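Local structure of Lmo1499 protein (Listeria monocytogenes, 4IIW) at residues 139-144 / 192-197. The protein probably acts as a lytic transglycosylase of the MltG family, cleaving nascent peptidoglycan strands endolytically and so ending their elongation. Sequence-based numbering, arbitrary orientation.
Sequences LKTMDD and QIITEM
Neither a ring nor any other flat group takes part where I194 meets T141 and M142, so between the two segments there are no faces or edges to match, and the contact is aliphatic. Its centre is the CD1 methyl of I194, which reaches across from 192-197 and ends between two neighbouring side chains of 139-144. CD1 of I194 lies 3.7 Å from CG of M142 and 3.9 Å from CG2 of T141. With chi2 at 161°, the I194 branch is nearly extended and carries its terminal methyl well out from its own helix. The M142 chain meets it near its root; beyond CG the chain is extended, and the side chain also touches L119 and I122 of helix 119-129. T141 divides its two branches by chemistry: CG2, anti to the backbone N (OG1 chi1 -65°), faces the isoleucine, while OG1 has two acceptors for its one hydrogen, D137 O in its own helix and OE2 of E191. The latter adds a polar link beside the apolar contact, since E191 directly precedes 192-197. F147 of helix 145-154, whose N-cap is D144, touches both T141 and I194. M142 and I194 are buried, and the contact amounts to sparse side-chain packing between helices 135-143 and 190-204, part of a small helical cluster in the YceG-like fold, away from the predicted catalytic E232.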
ATOM      1  N   LEU B 139     -10.761  25.695 -37.712  1.00 56.07           N
ATOM      2  CA  LEU B 139     -11.608  26.893 -37.665  1.00 55.96           C
ATOM      3  C   LEU B 139     -11.057  27.961 -38.604  1.00 56.15           C
ATOM      4  O   LEU B 139     -11.813  28.637 -39.302  1.00 55.73           O
ATOM      5  CB  LEU B 139     -11.736  27.457 -36.246  1.00 58.01           C
ATOM      6  CG  LEU B 139     -12.703  26.747 -35.291  1.00 58.14           C
ATOM      7  CD1 LEU B 139     -12.703  27.483 -33.972  1.00 53.93           C
ATOM      8  CD2 LEU B 139     -14.144  26.654 -35.849  1.00 48.94           C
ATOM      9  N   LYS B 140      -9.742  28.125 -38.613  1.00 57.77           N
ATOM     10  CA  LYS B 140      -9.131  29.094 -39.506  1.00 59.23           C
ATOM     11  C   LYS B 140      -9.405  28.745 -40.980  1.00 55.98           C
ATOM     12  O   LYS B 140      -9.722  29.620 -41.768  1.00 55.57           O
ATOM     13  CB  LYS B 140      -7.629  29.177 -39.276  1.00 61.67           C
ATOM     14  CG  LYS B 140      -6.972  30.228 -40.148  1.00 66.23           C
ATOM     15  CD  LYS B 140      -5.491  30.415 -39.820  1.00 71.81           C
ATOM     16  CE  LYS B 140      -4.914  31.557 -40.650  1.00 73.44           C
ATOM     17  NZ  LYS B 140      -3.476  31.768 -40.404  1.00 76.93           N
ATOM     18  N   THR B 141      -9.275  27.473 -41.338  1.00 53.46           N
ATOM     19  CA  THR B 141      -9.507  27.070 -42.710  1.00 52.87           C
ATOM     20  C   THR B 141     -10.939  27.412 -43.099  1.00 51.67           C
ATOM     21  O   THR B 141     -11.193  27.962 -44.159  1.00 50.93           O
ATOM     22  CB  THR B 141      -9.266  25.550 -42.936  1.00 51.93           C
ATOM     23  OG1 THR B 141      -7.887  25.222 -42.725  1.00 52.56           O
ATOM     24  CG2 THR B 141      -9.631  25.171 -44.346  1.00 50.57           C
HETATM   25  N   MSE B 142     -11.873  27.075 -42.223  1.00 51.08           N
HETATM   26  CA  MSE B 142     -13.276  27.353 -42.467  1.00 49.82           C
HETATM   27  C   MSE B 142     -13.500  28.794 -42.875  1.00 50.39           C
HETATM   28  O   MSE B 142     -14.207  29.052 -43.839  1.00 48.66           O
HETATM   29  CB  MSE B 142     -14.129  27.008 -41.222  1.00 49.48           C
HETATM   30  CG  MSE B 142     -14.385  25.507 -41.055  1.00 48.41           C
HETATM   31 SE   MSE B 142     -15.064  24.928 -39.324  0.83 48.15          SE
HETATM   32  CE  MSE B 142     -15.511  23.086 -39.797  1.00 41.16           C
ATOM     33  N   ASP B 143     -12.888  29.719 -42.138  1.00 53.93           N
ATOM     34  CA  ASP B 143     -13.059  31.163 -42.370  1.00 56.41           C
ATOM     35  C   ASP B 143     -11.963  31.792 -43.233  1.00 57.14           C
ATOM     36  O   ASP B 143     -11.953  33.009 -43.417  1.00 59.41           O
ATOM     37  CB  ASP B 143     -13.177  31.927 -41.018  1.00 59.22           C
ATOM     38  CG  ASP B 143     -14.526  31.668 -40.278  1.00 62.22           C
ATOM     39  OD1 ASP B 143     -15.210  30.652 -40.555  1.00 66.84           O
ATOM     40  OD2 ASP B 143     -14.899  32.489 -39.409  1.00 68.54           O
ATOM     41  N   ASP B 144     -11.052  30.987 -43.773  1.00 55.92           N
ATOM     42  CA  ASP B 144      -9.967  31.532 -44.606  1.00 57.95           C
ATOM     43  C   ASP B 144     -10.513  32.162 -45.917  1.00 57.31           C
ATOM     44  O   ASP B 144     -11.143  31.484 -46.728  1.00 55.28           O
ATOM     45  CB  ASP B 144      -8.941  30.442 -44.930  1.00 57.02           C
ATOM     46  CG  ASP B 144      -7.784  30.956 -45.770  1.00 60.32           C
ATOM     47  OD1 ASP B 144      -6.992  31.782 -45.271  1.00 65.52           O
ATOM     48  OD2 ASP B 144      -7.646  30.510 -46.933  1.00 60.70           O
ATOM     49  N   GLN B 192      -9.867  19.290 -47.581  1.00 45.67           N
ATOM     50  CA  GLN B 192     -10.503  18.173 -48.292  1.00 43.25           C
ATOM     51  C   GLN B 192     -11.814  17.810 -47.644  1.00 42.60           C
ATOM     52  O   GLN B 192     -12.811  17.607 -48.323  1.00 42.23           O
ATOM     53  CB  GLN B 192      -9.608  16.918 -48.330  1.00 44.44           C
ATOM     54  CG  GLN B 192     -10.318  15.720 -48.976  1.00 43.83           C
ATOM     55  CD  GLN B 192      -9.463  14.452 -49.193  1.00 49.26           C
ATOM     56  OE1 GLN B 192     -10.021  13.426 -49.598  1.00 54.94           O
ATOM     57  NE2 GLN B 192      -8.139  14.505 -48.918  1.00 36.63           N
ATOM     58  N   ILE B 193     -11.798  17.725 -46.316  1.00 43.28           N
ATOM     59  CA  ILE B 193     -12.971  17.338 -45.556  1.00 42.54           C
ATOM     60  C   ILE B 193     -14.103  18.343 -45.703  1.00 43.38           C
ATOM     61  O   ILE B 193     -15.252  17.981 -46.028  1.00 42.61           O
ATOM     62  CB  ILE B 193     -12.623  17.206 -44.083  1.00 43.29           C
ATOM     63  CG1 ILE B 193     -11.604  16.071 -43.895  1.00 43.58           C
ATOM     64  CG2 ILE B 193     -13.883  16.953 -43.255  1.00 38.84           C
ATOM     65  CD1 ILE B 193     -11.071  15.918 -42.469  1.00 36.21           C
ATOM     66  N   ILE B 194     -13.787  19.608 -45.462  1.00 43.82           N
ATOM     67  CA  ILE B 194     -14.785  20.657 -45.571  1.00 44.11           C
ATOM     68  C   ILE B 194     -15.359  20.654 -46.993  1.00 43.69           C
ATOM     69  O   ILE B 194     -16.564  20.759 -47.182  1.00 42.06           O
ATOM     70  CB  ILE B 194     -14.185  22.026 -45.190  1.00 45.58           C
ATOM     71  CG1 ILE B 194     -13.748  21.992 -43.723  1.00 45.98           C
ATOM     72  CG2 ILE B 194     -15.195  23.145 -45.392  1.00 43.88           C
ATOM     73  CD1 ILE B 194     -12.745  23.071 -43.360  1.00 49.29           C
ATOM     74  N   THR B 195     -14.502  20.484 -47.995  1.00 45.15           N
ATOM     75  CA  THR B 195     -14.981  20.478 -49.369  1.00 45.36           C
ATOM     76  C   THR B 195     -16.029  19.397 -49.564  1.00 45.64           C
ATOM     77  O   THR B 195     -17.030  19.644 -50.218  1.00 47.71           O
ATOM     78  CB  THR B 195     -13.840  20.320 -50.397  1.00 46.63           C
ATOM     79  OG1 THR B 195     -12.953  21.434 -50.289  1.00 49.84           O
ATOM     80  CG2 THR B 195     -14.383  20.240 -51.861  1.00 43.26           C
ATOM     81  N   GLU B 196     -15.829  18.213 -49.005  1.00 45.43           N
ATOM     82  CA  GLU B 196     -16.823  17.153 -49.193  1.00 47.12           C
ATOM     83  C   GLU B 196     -18.177  17.508 -48.585  1.00 46.31           C
ATOM     84  O   GLU B 196     -19.217  17.126 -49.110  1.00 48.19           O
ATOM     85  CB  GLU B 196     -16.341  15.812 -48.645  1.00 47.84           C
ATOM     86  CG  GLU B 196     -15.214  15.225 -49.449  1.00 52.41           C
ATOM     87  CD  GLU B 196     -15.635  14.884 -50.868  1.00 56.44           C
ATOM     88  OE1 GLU B 196     -16.541  14.034 -51.045  1.00 56.06           O
ATOM     89  OE2 GLU B 196     -15.038  15.449 -51.806  1.00 60.35           O
HETATM   90  N   MSE B 197     -18.165  18.253 -47.496  1.00 45.61           N
HETATM   91  CA  MSE B 197     -19.401  18.651 -46.849  1.00 44.53           C
HETATM   92  C   MSE B 197     -20.091  19.728 -47.672  1.00 43.82           C
HETATM   93  O   MSE B 197     -21.333  19.736 -47.776  1.00 46.12           O
HETATM   94  CB  MSE B 197     -19.130  19.139 -45.440  1.00 44.21           C
HETATM   95  CG  MSE B 197     -18.463  18.085 -44.561  1.00 46.19           C
HETATM   96 SE   MSE B 197     -18.085  18.749 -42.756  0.91 45.22          SE
HETATM   97  CE  MSE B 197     -17.227  17.165 -42.056  1.00 40.39           C
TER